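Local coordinates for macrophage migration inhibitory factor-like protein (Leishmania major, PDB 3FWT) that belongs to the macrophage migration inhibitory factor family and assembles as a trimer of alpha/beta subunits, each with two helices packed on a beta sheet, at residues R37-A42 and T106-I111; K95-R100 and V118-T123. All blocks are in the same frame, centred on the assembly; numbering follows the deposited sequence.

Interaction 1: R37-A42 and T106-I111; sequences RANLSA and TKECGI
Asn39 and Glu108 make the one hydrogen bond between 37-42 and 106-111: Asn39 ND2 donates a hydrogen bond to Glu108 OE1 at 3.1 Å, with an N-H...O angle of 154°. The oxygen lies near the amide plane but is itself met from above the carboxylate plane; the two flat groups are turned 67° apart. A bend at chi2 (-49°) folds the Glu108 carboxylate against Asn39, whose CB sits 3.4 Å from Glu108 CD. Apolar contact lies alongside this bond. Leu40 and the Glu108 stem run alongside each other, pointing opposite ways, Leu40 CD2 resting 3.7 Å from Glu108 CG, so the acid contributes its aliphatic stem as well as its carboxylate oxygen. Helices 34-52 and 92-109 are the two helices that cover the sheet in the MIF fold, and this contact joins the first near its start to the second at its C-terminal end. Leu40 also packs on Phe63 of strand 60-64 and on Ala104 and Ile105. Its CD1 meets Cys109 SG more loosely, at 4.3 Å. Beyond Cys109 the chain leaves the helix through Gly110 at positive phi.

Interaction 2: K95-R100 and V118-T123; sequences KMMTPR and VFYYST
Helix 95-100 runs over strand 118-123 at 143° between their N-to-C directions, with 9.6 Å between the axes at closest approach and Thr98 and Val118 as the nearest CA pair. Tyr120 spans the gap. With CG beside its own backbone N (chi1 -56°), its ring extends from the strand and brings the phenol oxygen up to the helix, where Thr98 OG1 and Tyr120 OH form a hydrogen bond of 2.7 Å. Thr98 OG1 comes in at the ring edge, near the ring plane, and lies 3.4 Å from Tyr120 CE1. Met97 takes the CE2 side: its CB is 3.4 Å from Tyr120 OH, and its sulfur makes a Met-aromatic contact, SD standing 5.3 Å from the ring centroid and 73° off the normal, an oblique approach. The ring tip is thus held between two consecutive helix residues. Val118, two residues back on the same side of the strand, adds CB at 4.2 Å from Thr98 OG1. This packing belongs to the beta-alpha-beta unit of strand 79-85, helix 92-109 and strand 116-128; Val83, Pro94 and Ile101 also pack on Tyr120, while Ile47 and Glu51 of helix 34-52 lie against Met97. On the face of the strand turned away from the helix, Phe119 packs on Met21 of the third subunit. Val118 and Phe119 also pair with an antiparallel strand of that subunit, carrying the sheet across the interface. Thr98 OG1 has its strongest polar partner there too, in Asn132 ND2 of the third subunit. The amide nitrogen must donate, so OG1 accepts there; its own hydrogen may then go to Tyr120 OH or to the weakly bonded Pro94 O. The buried Tyr120 hydroxyl thereby keeps a polar partner, and helix, sheet and subunit interface meet at Thr98.

In the fold
From the N terminus, strand 22-28 leads into helix 34-52, which supplies the first half of interaction 1. The chain then builds strands 60-64 and 79-85 and enters helix 92-109, where residues 95-100 begin interaction 2. The end of that helix, at 106-111, closes the long loop of interaction 1 before strand 116-128 closes the short one of interaction 2. The two loops therefore cross, and helix 92-109 serves both. Their centres lie about 17 Å apart, on opposite sides of the chain's centre. Interaction 1 joins helix to helix on one face of the sheet; interaction 2 fastens the second helix to the sheet.

Interaction 1: R37-A42 and T106-I111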
loop_
_atom_site.group_PDB
_atom_site.type_symbol
_atom_site.label_atom_id
_atom_site.label_comp_id
_atom_site.label_asym_id
_atom_site.label_seq_id
_atom_site.Cartn_x
_atom_site.Cartn_y
_atom_site.Cartn_z
ATOM N N ARG A 37 -1.630 -19.591 1.830
ATOM C CA ARG A 37 -0.636 -18.646 1.313
ATOM C C ARG A 37 0.352 -19.307 0.384
ATOM O O ARG A 37 0.694 -18.709 -0.633
ATOM C CB ARG A 37 0.154 -17.936 2.409
ATOM C CG ARG A 37 -0.724 -16.985 3.274
ATOM C CD ARG A 37 0.136 -16.347 4.428
ATOM N NE ARG A 37 0.271 -17.239 5.590
ATOM C CZ ARG A 37 -0.585 -17.263 6.610
ATOM N NH1 ARG A 37 -1.612 -16.408 6.648
ATOM N NH2 ARG A 37 -0.431 -18.139 7.597
ATOM N N ALA A 38 0.820 -20.503 0.716
ATOM C CA ALA A 38 1.740 -21.161 -0.209
ATOM C C ALA A 38 1.092 -21.398 -1.618
ATOM O O ALA A 38 1.706 -21.161 -2.673
ATOM C CB ALA A 38 2.314 -22.431 0.416
ATOM N N ASN A 39 -0.183 -21.755 -1.637
ATOM C CA ASN A 39 -0.877 -21.958 -2.899
ATOM C C ASN A 39 -1.057 -20.668 -3.670
ATOM O O ASN A 39 -0.835 -20.599 -4.891
ATOM C CB ASN A 39 -2.250 -22.612 -2.633
ATOM C CG ASN A 39 -2.139 -24.016 -2.030
ATOM O OD1 ASN A 39 -1.148 -24.696 -2.246
ATOM N ND2 ASN A 39 -3.182 -24.475 -1.337
ATOM N N LEU A 40 -1.433 -19.593 -2.968
ATOM C CA LEU A 40 -1.471 -18.297 -3.615
ATOM C C LEU A 40 -0.111 -17.854 -4.175
ATOM O O LEU A 40 -0.054 -17.371 -5.298
ATOM C CB LEU A 40 -2.071 -17.217 -2.675
ATOM C CG LEU A 40 -3.583 -17.368 -2.467
ATOM C CD1 LEU A 40 -4.061 -16.345 -1.387
ATOM C CD2 LEU A 40 -4.291 -17.123 -3.794
ATOM N N SER A 41 0.962 -17.919 -3.368
ATOM C CA SER A 41 2.314 -17.566 -3.870
ATOM C C SER A 41 2.686 -18.379 -5.158
ATOM O O SER A 41 3.165 -17.822 -6.178
ATOM C CB SER A 41 3.350 -17.768 -2.733
ATOM O OG SER A 41 3.095 -16.680 -1.809
ATOM N N ALA A 42 2.402 -19.666 -5.115
ATOM C CA ALA A 42 2.606 -20.541 -6.337
ATOM C C ALA A 42 1.854 -20.034 -7.516
ATOM O O ALA A 42 2.409 -19.909 -8.590
ATOM C CB ALA A 42 2.139 -21.950 -6.047
ATOM N N THR A 106 -10.362 -16.650 -5.554
ATOM C CA THR A 106 -11.644 -17.380 -5.332
ATOM C C THR A 106 -11.448 -18.831 -4.889
ATOM O O THR A 106 -12.118 -19.391 -3.967
ATOM C CB THR A 106 -12.538 -17.295 -6.602
ATOM O OG1 THR A 106 -12.821 -15.912 -6.905
ATOM C CG2 THR A 106 -13.848 -18.039 -6.329
ATOM N N LYS A 107 -10.543 -19.520 -5.557
ATOM C CA LYS A 107 -10.242 -20.905 -5.184
ATOM C C LYS A 107 -9.682 -21.033 -3.779
ATOM O O LYS A 107 -10.086 -21.915 -3.008
ATOM C CB LYS A 107 -9.247 -21.498 -6.174
ATOM C CG LYS A 107 -8.902 -23.043 -5.977
ATOM C CD LYS A 107 -7.848 -23.426 -7.026
ATOM C CE LYS A 107 -7.900 -24.928 -7.328
ATOM N NZ LYS A 107 -7.990 -25.114 -8.819
ATOM N N GLU A 108 -8.735 -20.180 -3.407
ATOM C CA GLU A 108 -8.107 -20.453 -2.127
ATOM C C GLU A 108 -8.948 -19.871 -1.019
ATOM O O GLU A 108 -8.909 -20.370 0.111
ATOM C CB GLU A 108 -6.717 -19.848 -2.028
ATOM C CG GLU A 108 -5.657 -20.484 -2.959
ATOM C CD GLU A 108 -5.589 -22.002 -2.910
ATOM O OE1 GLU A 108 -5.545 -22.591 -1.797
ATOM O OE2 GLU A 108 -5.626 -22.595 -4.034
ATOM N N CYS A 109 -9.702 -18.811 -1.323
ATOM C CA CYS A 109 -10.381 -18.065 -0.210
ATOM C C CYS A 109 -11.891 -18.021 -0.236
ATOM O O CYS A 109 -12.503 -17.484 0.720
ATOM C CB CYS A 109 -9.896 -16.604 -0.117
ATOM S SG CYS A 109 -8.119 -16.313 -0.109
ATOM N N GLY A 110 -12.502 -18.513 -1.307
ATOM C CA GLY A 110 -13.977 -18.528 -1.404
ATOM C C GLY A 110 -14.563 -17.132 -1.683
ATOM O O GLY A 110 -15.757 -16.924 -1.559
ATOM N N ILE A 111 -13.723 -16.152 -1.978
ATOM C CA ILE A 111 -14.175 -14.807 -2.245
ATOM C C ILE A 111 -14.617 -14.745 -3.702
ATOM O O ILE A 111 -13.835 -15.012 -4.542
ATOM C CB ILE A 111 -13.040 -13.788 -1.942
ATOM C CG1 ILE A 111 -12.698 -13.853 -0.444
ATOM C CG2 ILE A 111 -13.413 -12.344 -2.367
ATOM C CD1 ILE A 111 -11.383 -13.058 -0.033
#

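Interaction 2: K95-R100 and V118-T123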
loop_
_atom_site.group_PDB
_atom_site.type_symbol
_atom_site.label_atom_id
_atom_site.label_comp_id
_atom_site.label_asym_id
_atom_site.label_seq_id
_atom_site.Cartn_x
_atom_site.Cartn_y
_atom_site.Cartn_z
ATOM N N LYS A 95 -4.491 -6.959 -18.258
ATOM C CA LYS A 95 -5.773 -7.524 -18.696
ATOM C C LYS A 95 -5.753 -9.015 -18.575
ATOM O O LYS A 95 -6.768 -9.592 -18.328
ATOM C CB LYS A 95 -5.997 -7.236 -20.202
ATOM C CG LYS A 95 -6.835 -6.042 -20.505
ATOM C CD LYS A 95 -8.154 -6.488 -21.232
ATOM C CE LYS A 95 -9.344 -6.735 -20.227
ATOM N NZ LYS A 95 -10.534 -7.496 -20.755
ATOM N N MET A 96 -4.595 -9.628 -18.861
ATOM C CA MET A 96 -4.469 -11.081 -18.813
ATOM C C MET A 96 -4.304 -11.601 -17.364
ATOM O O MET A 96 -4.733 -12.730 -17.011
ATOM C CB MET A 96 -3.320 -11.584 -19.682
ATOM C CG MET A 96 -3.450 -11.374 -21.183
ATOM S SD MET A 96 -4.885 -12.240 -21.888
ATOM C CE MET A 96 -5.790 -10.751 -22.141
ATOM N N MET A 97 -3.744 -10.747 -16.518
ATOM C CA MET A 97 -3.376 -11.180 -15.183
ATOM C C MET A 97 -4.596 -11.191 -14.259
ATOM O O MET A 97 -4.755 -12.066 -13.452
ATOM C CB MET A 97 -2.305 -10.248 -14.653
ATOM C CG MET A 97 -0.945 -10.433 -15.354
ATOM S SD MET A 97 0.299 -9.294 -14.785
ATOM C CE MET A 97 0.724 -10.065 -13.180
ATOM N N THR A 98 -5.427 -10.173 -14.347
ATOM C CA THR A 98 -6.529 -10.012 -13.398
ATOM C C THR A 98 -7.421 -11.250 -13.257
ATOM O O THR A 98 -7.682 -11.721 -12.144
ATOM C CB THR A 98 -7.304 -8.789 -13.809
ATOM O OG1 THR A 98 -6.499 -7.634 -13.554
ATOM C CG2 THR A 98 -8.668 -8.671 -13.109
ATOM N N PRO A 99 -7.878 -11.813 -14.388
ATOM C CA PRO A 99 -8.773 -12.936 -14.218
ATOM C C PRO A 99 -8.070 -14.128 -13.547
ATOM O O PRO A 99 -8.719 -14.878 -12.831
ATOM C CB PRO A 99 -9.257 -13.255 -15.660
ATOM C CG PRO A 99 -8.537 -12.301 -16.575
ATOM C CD PRO A 99 -7.925 -11.214 -15.733
ATOM N N ARG A 100 -6.761 -14.291 -13.759
ATOM C CA ARG A 100 -6.011 -15.367 -13.088
ATOM C C ARG A 100 -5.828 -15.099 -11.599
ATOM O O ARG A 100 -6.082 -15.991 -10.803
ATOM C CB ARG A 100 -4.692 -15.655 -13.802
ATOM C CG ARG A 100 -4.968 -16.005 -15.304
ATOM C CD ARG A 100 -3.719 -16.266 -16.050
ATOM N NE ARG A 100 -3.058 -17.426 -15.490
ATOM C CZ ARG A 100 -1.880 -17.898 -15.884
ATOM N NH1 ARG A 100 -1.223 -17.329 -16.884
ATOM N NH2 ARG A 100 -1.361 -18.939 -15.258
ATOM N N VAL A 118 -8.302 -5.592 -8.202
ATOM C CA VAL A 118 -6.846 -5.709 -8.485
ATOM C C VAL A 118 -6.368 -4.390 -9.120
ATOM O O VAL A 118 -7.012 -3.913 -10.084
ATOM C CB VAL A 118 -6.513 -6.888 -9.389
ATOM C CG1 VAL A 118 -4.933 -7.139 -9.485
ATOM C CG2 VAL A 118 -7.195 -8.155 -8.851
ATOM N N PHE A 119 -5.345 -3.748 -8.527
ATOM C CA PHE A 119 -4.767 -2.516 -9.084
ATOM C C PHE A 119 -3.281 -2.708 -9.420
ATOM O O PHE A 119 -2.562 -3.350 -8.675
ATOM C CB PHE A 119 -4.830 -1.379 -8.074
ATOM C CG PHE A 119 -6.194 -0.864 -7.842
ATOM C CD1 PHE A 119 -7.130 -1.639 -7.179
ATOM C CD2 PHE A 119 -6.530 0.424 -8.202
ATOM C CE1 PHE A 119 -8.354 -1.134 -6.956
ATOM C CE2 PHE A 119 -7.787 0.917 -7.972
ATOM C CZ PHE A 119 -8.685 0.124 -7.348
ATOM N N TYR A 120 -2.813 -2.142 -10.542
ATOM C CA TYR A 120 -1.435 -2.317 -10.948
ATOM C C TYR A 120 -0.720 -0.947 -10.945
ATOM O O TYR A 120 -1.214 0.091 -11.514
ATOM C CB TYR A 120 -1.309 -2.921 -12.384
ATOM C CG TYR A 120 -2.015 -4.226 -12.557
ATOM C CD1 TYR A 120 -3.373 -4.292 -12.493
ATOM C CD2 TYR A 120 -1.303 -5.414 -12.675
ATOM C CE1 TYR A 120 -4.029 -5.498 -12.629
ATOM C CE2 TYR A 120 -1.908 -6.586 -12.816
ATOM C CZ TYR A 120 -3.284 -6.641 -12.794
ATOM O OH TYR A 120 -3.909 -7.825 -12.900
ATOM N N TYR A 121 0.429 -0.924 -10.305
ATOM C CA TYR A 121 1.254 0.280 -10.311
ATOM C C TYR A 121 2.671 -0.065 -10.767
ATOM O O TYR A 121 3.109 -1.210 -10.741
ATOM C CB TYR A 121 1.333 0.948 -8.927
ATOM C CG TYR A 121 -0.018 1.343 -8.418
ATOM C CD1 TYR A 121 -0.701 0.536 -7.521
ATOM C CD2 TYR A 121 -0.631 2.509 -8.841
ATOM C CE1 TYR A 121 -1.976 0.870 -7.116
ATOM C CE2 TYR A 121 -1.878 2.844 -8.427
ATOM C CZ TYR A 121 -2.562 2.043 -7.564
ATOM O OH TYR A 121 -3.819 2.431 -7.159
ATOM N N SER A 122 3.400 0.941 -11.178
ATOM C CA SER A 122 4.813 0.697 -11.481
ATOM C C SER A 122 5.633 1.944 -11.194
ATOM O O SER A 122 5.106 3.018 -10.928
ATOM C CB SER A 122 4.973 0.164 -12.920
ATOM O OG SER A 122 4.646 1.204 -13.867
ATOM N N THR A 123 6.941 1.784 -11.152
ATOM C CA THR A 123 7.804 2.902 -10.823
ATOM C C THR A 123 9.104 2.728 -11.610
ATOM O O THR A 123 9.425 1.614 -12.053
ATOM C CB THR A 123 8.117 2.870 -9.294
ATOM O OG1 THR A 123 9.132 3.816 -8.986
ATOM C CG2 THR A 123 8.602 1.514 -8.917
#